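Local coordinates for N-acetylglucosamine 2-epimerase (PDB 3GT5), which probably acts as a sugar isomerase of the N-acylglucosamine 2-epimerase family, at residues S16-F21 / Y351-R356; S54-F59 / L115-L120; L292-A297 / Y308-A313. All blocks are in the same frame, centred on the assembly; numbering follows the deposited sequence.

Interaction 1 (S16-F21 / Y351-R356); sequences SDTMAF and YGAWYR
The loop 351-356 runs past the last turns of helix 8-22, closest where the CA atoms of T18 and A353 stand 4.4 Å apart, and no direct hydrogen bond joins the two segments. F21 does most of the gripping: its CG lies anti to the backbone N (chi1 174°), which turns the ring onto the loop. A353 CB sits 4.3 Å from the F21 ring centroid, off-centre, in a CH-pi contact, while the Y351 carbonyl O meets the ring edge near its plane, 3.5 Å from F21 CD1. The carbonyl O of G352 approaches the same CD1 obliquely. One turn back, T18 places CG2 beside A353 CB at 4.0 Å and OG1 beside A353 CA. G352 lies close to the D17 carbonyl, where a side chain would collide, and its positive phi (92°) likewise suits a residue without CB.

Two waters complete the seam. One donates to D17 O and to Y351 O; the other bonds to T18 OG1 at 2.8 Å and accepts from A353 N at 2.9 Å. T18 OG1 is also bonded to H14 O within the helix, and G352 O takes a bond from K369. W354, beyond the seam, bonds and packs against H14 of the same helix. The contact thus pairs a small apolar patch, A353 between T18 and F21, with polar links that pass through water, at a partly buried joint between the N-terminal helix and the loop leading to strand 357-358.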
loop_
_atom_site.group_PDB
_atom_site.type_symbol
_atom_site.label_atom_id
_atom_site.label_comp_id
_atom_site.label_asym_id
_atom_site.label_seq_id
_atom_site.Cartn_x
_atom_site.Cartn_y
_atom_site.Cartn_z
ATOM N N SER A 16 11.080 -13.404 6.173
ATOM C CA SER A 16 10.801 -14.534 7.035
ATOM C C SER A 16 10.789 -14.104 8.501
ATOM O O SER A 16 10.018 -14.619 9.297
ATOM C CB SER A 16 11.802 -15.667 6.774
ATOM O OG SER A 16 11.550 -16.250 5.496
ATOM N N ASP A 17 11.622 -13.125 8.843
ATOM C CA ASP A 17 11.607 -12.586 10.221
ATOM C C ASP A 17 10.255 -11.891 10.532
ATOM O O ASP A 17 9.640 -12.062 11.600
ATOM C CB ASP A 17 12.720 -11.577 10.449
ATOM C CG ASP A 17 14.140 -12.174 10.401
ATOM O OD1 ASP A 17 14.361 -13.390 10.579
ATOM O OD2 ASP A 17 15.071 -11.380 10.176
ATOM N N THR A 18 9.761 -11.113 9.581
ATOM C CA THR A 18 8.471 -10.431 9.774
ATOM C C THR A 18 7.307 -11.432 9.797
ATOM O O THR A 18 6.405 -11.352 10.601
ATOM C CB THR A 18 8.298 -9.371 8.702
ATOM O OG1 THR A 18 9.400 -8.454 8.762
ATOM C CG2 THR A 18 6.954 -8.650 8.855
ATOM N N MET A 19 7.349 -12.441 8.938
ATOM C CA MET A 19 6.348 -13.509 8.993
ATOM C C MET A 19 6.348 -14.230 10.346
ATOM O O MET A 19 5.289 -14.561 10.844
ATOM C CB MET A 19 6.493 -14.507 7.858
ATOM C CG MET A 19 6.192 -13.947 6.462
ATOM S SD MET A 19 4.444 -13.409 6.225
ATOM C CE MET A 19 3.571 -14.973 6.392
ATOM N N ALA A 20 7.523 -14.399 10.945
ATOM C CA ALA A 20 7.622 -15.031 12.255
ATOM C C ALA A 20 6.969 -14.188 13.349
ATOM O O ALA A 20 6.475 -14.750 14.317
ATOM C CB ALA A 20 9.109 -15.390 12.592
ATOM N N PHE A 21 6.906 -12.863 13.200
ATOM C CA PHE A 21 6.170 -12.018 14.149
ATOM C C PHE A 21 4.659 -12.320 14.111
ATOM O O PHE A 21 3.985 -12.483 15.150
ATOM C CB PHE A 21 6.395 -10.506 13.850
ATOM C CG PHE A 21 5.577 -9.609 14.693
ATOM C CD1 PHE A 21 5.969 -9.321 15.982
ATOM C CD2 PHE A 21 4.376 -9.098 14.255
ATOM C CE1 PHE A 21 5.223 -8.512 16.769
ATOM C CE2 PHE A 21 3.613 -8.287 15.070
ATOM C CZ PHE A 21 4.043 -7.991 16.319
ATOM N N TYR A 351 11.683 -8.744 18.311
ATOM C CA TYR A 351 10.460 -9.452 18.013
ATOM C C TYR A 351 10.131 -9.571 16.535
ATOM O O TYR A 351 9.312 -10.423 16.161
ATOM C CB TYR A 351 9.273 -8.803 18.733
ATOM C CG TYR A 351 9.361 -8.835 20.241
ATOM C CD1 TYR A 351 9.347 -10.050 20.939
ATOM C CD2 TYR A 351 9.443 -7.647 20.981
ATOM C CE1 TYR A 351 9.394 -10.074 22.328
ATOM C CE2 TYR A 351 9.480 -7.671 22.400
ATOM C CZ TYR A 351 9.474 -8.888 23.050
ATOM O OH TYR A 351 9.527 -8.955 24.446
ATOM N N GLY A 352 10.742 -8.717 15.707
ATOM C CA GLY A 352 10.508 -8.734 14.261
ATOM C C GLY A 352 9.383 -7.781 13.873
ATOM O O GLY A 352 8.602 -7.312 14.734
ATOM N N ALA A 353 9.335 -7.495 12.557
ATOM C CA ALA A 353 8.379 -6.581 11.935
ATOM C C ALA A 353 8.879 -5.177 12.263
ATOM O O ALA A 353 9.859 -5.022 12.985
ATOM C CB ALA A 353 6.957 -6.845 12.409
ATOM N N TRP A 354 8.268 -4.153 11.674
ATOM C CA TRP A 354 8.712 -2.784 11.860
ATOM C C TRP A 354 7.809 -2.049 12.839
ATOM O O TRP A 354 6.611 -2.358 12.980
ATOM C CB TRP A 354 8.644 -2.012 10.521
ATOM C CG TRP A 354 9.608 -2.402 9.408
ATOM C CD1 TRP A 354 9.990 -3.670 9.017
ATOM C CD2 TRP A 354 10.213 -1.510 8.460
ATOM N NE1 TRP A 354 10.804 -3.603 7.934
ATOM C CE2 TRP A 354 10.954 -2.297 7.554
ATOM C CE3 TRP A 354 10.180 -0.133 8.275
ATOM C CZ2 TRP A 354 11.684 -1.740 6.523
ATOM C CZ3 TRP A 354 10.896 0.412 7.248
ATOM C CH2 TRP A 354 11.642 -0.372 6.385
ATOM N N TYR A 355 8.379 -1.067 13.544
ATOM C CA TYR A 355 7.551 -0.127 14.297
ATOM C C TYR A 355 6.740 0.676 13.308
ATOM O O TYR A 355 7.197 0.866 12.193
ATOM C CB TYR A 355 8.378 0.800 15.156
ATOM C CG TYR A 355 9.304 0.054 16.097
ATOM C CD1 TYR A 355 8.804 -0.864 16.992
ATOM C CD2 TYR A 355 10.678 0.281 16.066
ATOM C CE1 TYR A 355 9.672 -1.563 17.873
ATOM C CE2 TYR A 355 11.553 -0.397 16.917
ATOM C CZ TYR A 355 11.017 -1.326 17.827
ATOM O OH TYR A 355 11.861 -2.004 18.672
ATOM N N ARG A 356 5.540 1.122 13.696
ATOM C CA ARG A 356 4.733 1.936 12.776
ATOM C C ARG A 356 5.340 3.338 12.527
ATOM O O ARG A 356 5.447 3.787 11.392
ATOM C CB ARG A 356 3.282 2.023 13.211
ATOM C CG ARG A 356 2.359 2.764 12.233
ATOM C CD ARG A 356 0.901 2.742 12.654
ATOM N NE ARG A 356 0.641 3.738 13.705
ATOM C CZ ARG A 356 0.270 5.000 13.502
ATOM N NH1 ARG A 356 0.076 5.795 14.551
ATOM N NH2 ARG A 356 0.068 5.481 12.275
HETATM O O HOH W 1 10.763 -12.233 14.022
HETATM O O HOH W 2 11.383 -8.217 10.682
#

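Interaction 2 (S54-F59 / L115-L120); sequences STRFVF and LAFVML
Two neighbouring inner helices of the (alpha/alpha)6 barrel of this family, 51-68 and 112-127, pack here with their short segments nearly parallel, 8.6 Å apart and crossing at 28°. T55 and F117 make the tightest approach: T55 OG1 stands 3.1 Å from F117 CB, and T55 CG2 lies against V118 CG2 at 3.9 Å. T55 OG1, set between the backbone N and carbonyl carbon (chi1 55°), is hydrogen-bonded to L51 O and also to V52 O of the same helix. R56 stretches out from CG to NE and brings its guanidinium over one face of the F117 ring, with R56 NE 3.4 Å from F117 CE1. The planes are tilted by 61°, so the group's edge rather than its flat side meets the ring. R56 CZ is 4.5 Å from the F117 ring centroid in an off-centre cation-pi contact. A turn further on, F59 CD1 rests on L120 CD2 at 3.8 Å. Y377, on helix 377-387, meets both F59 and F117 edge-to-face, and it also touches R56 and L120. Beyond helix 112-127, helix 172-189 takes up the next position, with H177 against F117 and A184 against L120.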
loop_
_atom_site.group_PDB
_atom_site.type_symbol
_atom_site.label_atom_id
_atom_site.label_comp_id
_atom_site.label_asym_id
_atom_site.label_seq_id
_atom_site.Cartn_x
_atom_site.Cartn_y
_atom_site.Cartn_z
ATOM N N SER A 54 -7.836 -7.090 6.943
ATOM C CA SER A 54 -8.353 -8.379 6.450
ATOM C C SER A 54 -7.794 -8.699 5.053
ATOM O O SER A 54 -7.399 -9.836 4.762
ATOM C CB SER A 54 -9.900 -8.400 6.387
ATOM O OG SER A 54 -10.478 -8.375 7.680
ATOM N N THR A 55 -7.770 -7.713 4.182
ATOM C CA THR A 55 -7.229 -7.899 2.825
ATOM C C THR A 55 -5.690 -7.939 2.781
ATOM O O THR A 55 -5.102 -8.763 2.060
ATOM C CB THR A 55 -7.797 -6.826 1.896
ATOM O OG1 THR A 55 -7.534 -5.521 2.439
ATOM C CG2 THR A 55 -9.300 -7.022 1.677
ATOM N N ARG A 56 -5.028 -7.047 3.518
ATOM C CA ARG A 56 -3.566 -7.001 3.490
ATOM C C ARG A 56 -2.960 -8.295 4.019
ATOM O O ARG A 56 -1.923 -8.731 3.537
ATOM C CB ARG A 56 -3.031 -5.787 4.263
ATOM C CG ARG A 56 -3.120 -4.496 3.429
ATOM C CD ARG A 56 -2.641 -3.303 4.217
ATOM N NE ARG A 56 -2.779 -2.067 3.445
ATOM C CZ ARG A 56 -2.340 -0.877 3.869
ATOM N NH1 ARG A 56 -1.670 -0.784 5.007
ATOM N NH2 ARG A 56 -2.505 0.208 3.110
ATOM N N PHE A 57 -3.580 -8.905 5.031
ATOM C CA PHE A 57 -3.057 -10.196 5.530
ATOM C C PHE A 57 -3.158 -11.310 4.477
ATOM O O PHE A 57 -2.331 -12.197 4.447
ATOM C CB PHE A 57 -3.777 -10.664 6.772
ATOM C CG PHE A 57 -3.170 -10.191 8.064
ATOM C CD1 PHE A 57 -1.894 -10.592 8.443
ATOM C CD2 PHE A 57 -3.912 -9.411 8.937
ATOM C CE1 PHE A 57 -1.349 -10.165 9.659
ATOM C CE2 PHE A 57 -3.371 -8.986 10.165
ATOM C CZ PHE A 57 -2.088 -9.377 10.509
ATOM N N VAL A 58 -4.171 -11.274 3.611
ATOM C CA VAL A 58 -4.205 -12.212 2.472
ATOM C C VAL A 58 -2.998 -12.002 1.559
ATOM O O VAL A 58 -2.353 -12.957 1.145
ATOM C CB VAL A 58 -5.494 -12.040 1.671
ATOM C CG1 VAL A 58 -5.462 -12.790 0.304
ATOM C CG2 VAL A 58 -6.671 -12.485 2.476
ATOM N N PHE A 59 -2.655 -10.750 1.252
ATOM C CA PHE A 59 -1.430 -10.448 0.500
ATOM C C PHE A 59 -0.176 -11.027 1.205
ATOM O O PHE A 59 0.632 -11.681 0.545
ATOM C CB PHE A 59 -1.308 -8.915 0.253
ATOM C CG PHE A 59 -0.006 -8.471 -0.310
ATOM C CD1 PHE A 59 0.111 -8.210 -1.662
ATOM C CD2 PHE A 59 1.096 -8.250 0.521
ATOM C CE1 PHE A 59 1.309 -7.754 -2.201
ATOM C CE2 PHE A 59 2.332 -7.803 -0.023
ATOM C CZ PHE A 59 2.417 -7.550 -1.388
ATOM N N LEU A 115 -12.089 -1.331 -1.798
ATOM C CA LEU A 115 -12.168 -2.156 -2.992
ATOM C C LEU A 115 -10.822 -2.391 -3.708
ATOM O O LEU A 115 -10.656 -3.427 -4.352
ATOM C CB LEU A 115 -13.199 -1.576 -3.967
ATOM C CG LEU A 115 -14.602 -1.622 -3.361
ATOM C CD1 LEU A 115 -15.515 -0.775 -4.226
ATOM C CD2 LEU A 115 -15.039 -3.082 -3.307
ATOM N N ALA A 116 -9.883 -1.425 -3.661
ATOM C CA ALA A 116 -8.539 -1.631 -4.214
ATOM C C ALA A 116 -7.907 -2.829 -3.483
ATOM O O ALA A 116 -7.388 -3.769 -4.129
ATOM C CB ALA A 116 -7.699 -0.405 -4.038
ATOM N N PHE A 117 -7.999 -2.798 -2.160
ATOM C CA PHE A 117 -7.468 -3.884 -1.326
ATOM C C PHE A 117 -8.172 -5.216 -1.498
ATOM O O PHE A 117 -7.534 -6.247 -1.566
ATOM C CB PHE A 117 -7.180 -3.444 0.101
ATOM C CG PHE A 117 -5.913 -2.674 0.188
ATOM C CD1 PHE A 117 -4.670 -3.340 0.200
ATOM C CD2 PHE A 117 -5.884 -1.270 0.070
ATOM C CE1 PHE A 117 -3.493 -2.648 0.161
ATOM C CE2 PHE A 117 -4.659 -0.579 0.040
ATOM C CZ PHE A 117 -3.470 -1.263 0.074
ATOM N N VAL A 118 -9.471 -5.188 -1.688
ATOM C CA VAL A 118 -10.205 -6.397 -2.052
ATOM C C VAL A 118 -9.732 -6.962 -3.391
ATOM O O VAL A 118 -9.467 -8.185 -3.489
ATOM C CB VAL A 118 -11.713 -6.093 -2.050
ATOM C CG1 VAL A 118 -12.514 -7.250 -2.749
ATOM C CG2 VAL A 118 -12.260 -5.849 -0.571
ATOM N N MET A 119 -9.581 -6.098 -4.422
ATOM C CA MET A 119 -9.054 -6.512 -5.758
ATOM C C MET A 119 -7.656 -7.133 -5.627
ATOM O O MET A 119 -7.358 -8.191 -6.202
ATOM C CB MET A 119 -9.080 -5.383 -6.787
ATOM C CG MET A 119 -8.595 -5.807 -8.154
ATOM S SD MET A 119 -9.695 -7.075 -9.029
ATOM C CE MET A 119 -10.692 -5.908 -10.026
ATOM N N LEU A 120 -6.814 -6.514 -4.811
ATOM C CA LEU A 120 -5.496 -7.044 -4.556
ATOM C C LEU A 120 -5.566 -8.418 -3.871
ATOM O O LEU A 120 -4.838 -9.350 -4.303
ATOM C CB LEU A 120 -4.693 -6.065 -3.689
ATOM C CG LEU A 120 -3.259 -6.510 -3.385
ATOM C CD1 LEU A 120 -2.397 -6.553 -4.669
ATOM C CD2 LEU A 120 -2.590 -5.595 -2.330
#

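Interaction 3 (L292-A297 / Y308-A313); sequences LCYGFA and YFWVQA
The Q312 side-chain amide reads both backbone groups of L292: OE1 accepts from L292 N at 2.8 Å, nearly straight (175°) and on a lone pair, while NE2 donates a hydrogen bond to L292 O at 3.0 Å, in the amide plane. NE2 also reaches Y308 O, one turn back, from above that carbonyl's plane. The Q312 chain, bent at chi2 (-50°), folds the amide back to make this double grip, and the three bonds fix its rotation. A water donates to L292 O and accepts from N of Y308, the N-cap residue. Another water links Y294 OH with W310 NE1.

Outward from these bonds, the rings of Y294 and Y308 stack face to face, centroids 3.7 Å apart and planes 13° from parallel, with Y308 CE2 3.3 Å above the centre of the Y294 ring. V311 touches both residues, its CG1 on L292 CB at 3.8 Å and its CG2 at the edge of the Y294 ring. W310 CZ2 comes within 3.9 Å of Y294 CE1.

Y294 and G295 form a classic beta bulge opposite D304 on strand 302-308, which runs into helix 309-326, so the contact folds the hairpin back onto the start of that helix. L292 lies between helices 269-284 and 329-346, touching V281 and L338, while W310 meets H249 of helix 247-263 and H378 of helix 377-387.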
loop_
_atom_site.group_PDB
_atom_site.type_symbol
_atom_site.label_atom_id
_atom_site.label_comp_id
_atom_site.label_asym_id
_atom_site.label_seq_id
_atom_site.Cartn_x
_atom_site.Cartn_y
_atom_site.Cartn_z
ATOM N N LEU A 292 13.045 9.534 5.996
ATOM C CA LEU A 292 12.174 10.444 5.270
ATOM C C LEU A 292 11.024 10.895 6.178
ATOM O O LEU A 292 10.290 10.065 6.768
ATOM C CB LEU A 292 11.603 9.746 4.036
ATOM C CG LEU A 292 12.573 9.331 2.951
ATOM C CD1 LEU A 292 11.827 8.429 1.953
ATOM C CD2 LEU A 292 13.131 10.549 2.265
ATOM N N CYS A 293 10.859 12.225 6.278
ATOM C CA CYS A 293 9.736 12.820 7.017
ATOM C C CYS A 293 8.389 12.530 6.346
ATOM O O CYS A 293 8.348 12.198 5.153
ATOM C CB CYS A 293 9.927 14.339 7.123
ATOM S SG CYS A 293 11.365 14.773 8.131
ATOM N N TYR A 294 7.315 12.627 7.113
ATOM C CA TYR A 294 5.981 12.203 6.660
ATOM C C TYR A 294 5.354 13.143 5.618
ATOM O O TYR A 294 4.710 12.668 4.672
ATOM C CB TYR A 294 5.046 12.107 7.830
ATOM C CG TYR A 294 3.738 11.399 7.599
ATOM C CD1 TYR A 294 3.679 10.140 6.994
ATOM C CD2 TYR A 294 2.562 11.944 8.081
ATOM C CE1 TYR A 294 2.463 9.463 6.873
ATOM C CE2 TYR A 294 1.345 11.300 7.931
ATOM C CZ TYR A 294 1.306 10.062 7.327
ATOM O OH TYR A 294 0.093 9.424 7.249
ATOM N N GLY A 295 5.532 14.453 5.800
ATOM C CA GLY A 295 4.751 15.427 5.032
ATOM C C GLY A 295 5.434 16.766 4.878
ATOM O O GLY A 295 6.194 17.196 5.760
ATOM N N PHE A 296 5.227 17.395 3.733
ATOM C CA PHE A 296 5.669 18.770 3.525
ATOM C C PHE A 296 4.575 19.581 2.851
ATOM O O PHE A 296 3.740 19.057 2.093
ATOM C CB PHE A 296 7.037 18.879 2.814
ATOM C CG PHE A 296 7.097 18.244 1.457
ATOM C CD1 PHE A 296 6.770 18.951 0.328
ATOM C CD2 PHE A 296 7.556 16.946 1.321
ATOM C CE1 PHE A 296 6.898 18.378 -0.940
ATOM C CE2 PHE A 296 7.635 16.339 0.062
ATOM C CZ PHE A 296 7.304 17.040 -1.058
ATOM N N ALA A 297 4.531 20.860 3.211
ATOM C CA ALA A 297 3.527 21.788 2.668
ATOM C C ALA A 297 3.904 22.199 1.250
ATOM O O ALA A 297 5.020 21.944 0.781
ATOM C CB ALA A 297 3.424 23.044 3.601
ATOM N N TYR A 308 7.603 7.304 9.350
ATOM C CA TYR A 308 6.680 6.211 9.256
ATOM C C TYR A 308 7.345 5.053 8.505
ATOM O O TYR A 308 8.039 5.221 7.512
ATOM C CB TYR A 308 5.444 6.621 8.477
ATOM C CG TYR A 308 4.406 7.387 9.272
ATOM C CD1 TYR A 308 3.179 6.841 9.534
ATOM C CD2 TYR A 308 4.649 8.700 9.706
ATOM C CE1 TYR A 308 2.210 7.557 10.238
ATOM C CE2 TYR A 308 3.687 9.415 10.409
ATOM C CZ TYR A 308 2.472 8.853 10.643
ATOM O OH TYR A 308 1.514 9.556 11.347
ATOM N N PHE A 309 6.973 3.867 8.897
ATOM C CA PHE A 309 7.524 2.637 8.327
ATOM C C PHE A 309 7.359 2.579 6.799
ATOM O O PHE A 309 8.325 2.372 6.068
ATOM C CB PHE A 309 6.899 1.394 9.006
ATOM C CG PHE A 309 5.478 1.055 8.592
ATOM C CD1 PHE A 309 5.209 -0.100 7.874
ATOM C CD2 PHE A 309 4.388 1.871 8.969
ATOM C CE1 PHE A 309 3.914 -0.416 7.496
ATOM C CE2 PHE A 309 3.101 1.576 8.550
ATOM C CZ PHE A 309 2.864 0.409 7.838
ATOM N N TRP A 310 6.134 2.828 6.350
ATOM C CA TRP A 310 5.768 2.583 4.956
ATOM C C TRP A 310 6.414 3.582 4.011
ATOM O O TRP A 310 6.735 3.282 2.849
ATOM C CB TRP A 310 4.254 2.556 4.790
ATOM C CG TRP A 310 3.542 3.898 4.952
ATOM C CD1 TRP A 310 2.946 4.367 6.066
ATOM C CD2 TRP A 310 3.351 4.889 3.936
ATOM N NE1 TRP A 310 2.400 5.617 5.822
ATOM C CE2 TRP A 310 2.602 5.940 4.513
ATOM C CE3 TRP A 310 3.733 4.982 2.594
ATOM C CZ2 TRP A 310 2.221 7.073 3.807
ATOM C CZ3 TRP A 310 3.375 6.132 1.872
ATOM C CH2 TRP A 310 2.617 7.166 2.490
ATOM N N VAL A 311 6.651 4.807 4.504
ATOM C CA VAL A 311 7.405 5.818 3.729
ATOM C C VAL A 311 8.836 5.385 3.371
ATOM O O VAL A 311 9.285 5.520 2.242
ATOM C CB VAL A 311 7.385 7.186 4.488
ATOM C CG1 VAL A 311 8.126 8.253 3.720
ATOM C CG2 VAL A 311 5.880 7.587 4.707
ATOM N N GLN A 312 9.524 4.806 4.344
ATOM C CA GLN A 312 10.848 4.324 4.097
ATOM C C GLN A 312 10.812 3.120 3.138
ATOM O O GLN A 312 11.631 3.032 2.244
ATOM C CB GLN A 312 11.532 3.942 5.410
ATOM C CG GLN A 312 11.249 4.820 6.620
ATOM C CD GLN A 312 11.415 6.317 6.412
ATOM O OE1 GLN A 312 12.384 6.777 5.822
ATOM N NE2 GLN A 312 10.476 7.089 6.952
ATOM N N ALA A 313 9.859 2.226 3.360
ATOM C CA ALA A 313 9.750 0.952 2.599
ATOM C C ALA A 313 9.438 1.230 1.098
ATOM O O ALA A 313 10.037 0.670 0.205
ATOM C CB ALA A 313 8.670 0.062 3.262
HETATM O O HOH W 3 7.640 9.541 7.437
HETATM O O HOH W 4 0.272 6.573 7.480
#

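Interactions 2 and 3 are buried, whereas interaction 1 is only partly so and lies farthest out, its centre about 17 Å from the centre of the chain. Their chemistry differs: interaction 2 is side-chain packing between two helices with one cation-pi contact, interaction 3 combines direct amide bonds and waters with an aromatic stack, and interaction 1 joins its polar groups through waters alone, beside F21-A353 packing. Along the chain, interaction 1 spans both others, which follow one another in series. Interactions 1 and 3 touch: R356 O is 2.9 Å from F309 N, a probable hydrogen bond, and W354 packs on F309. Helix 377-387 contributes to all three, through M380, Y377 and H378 respectively.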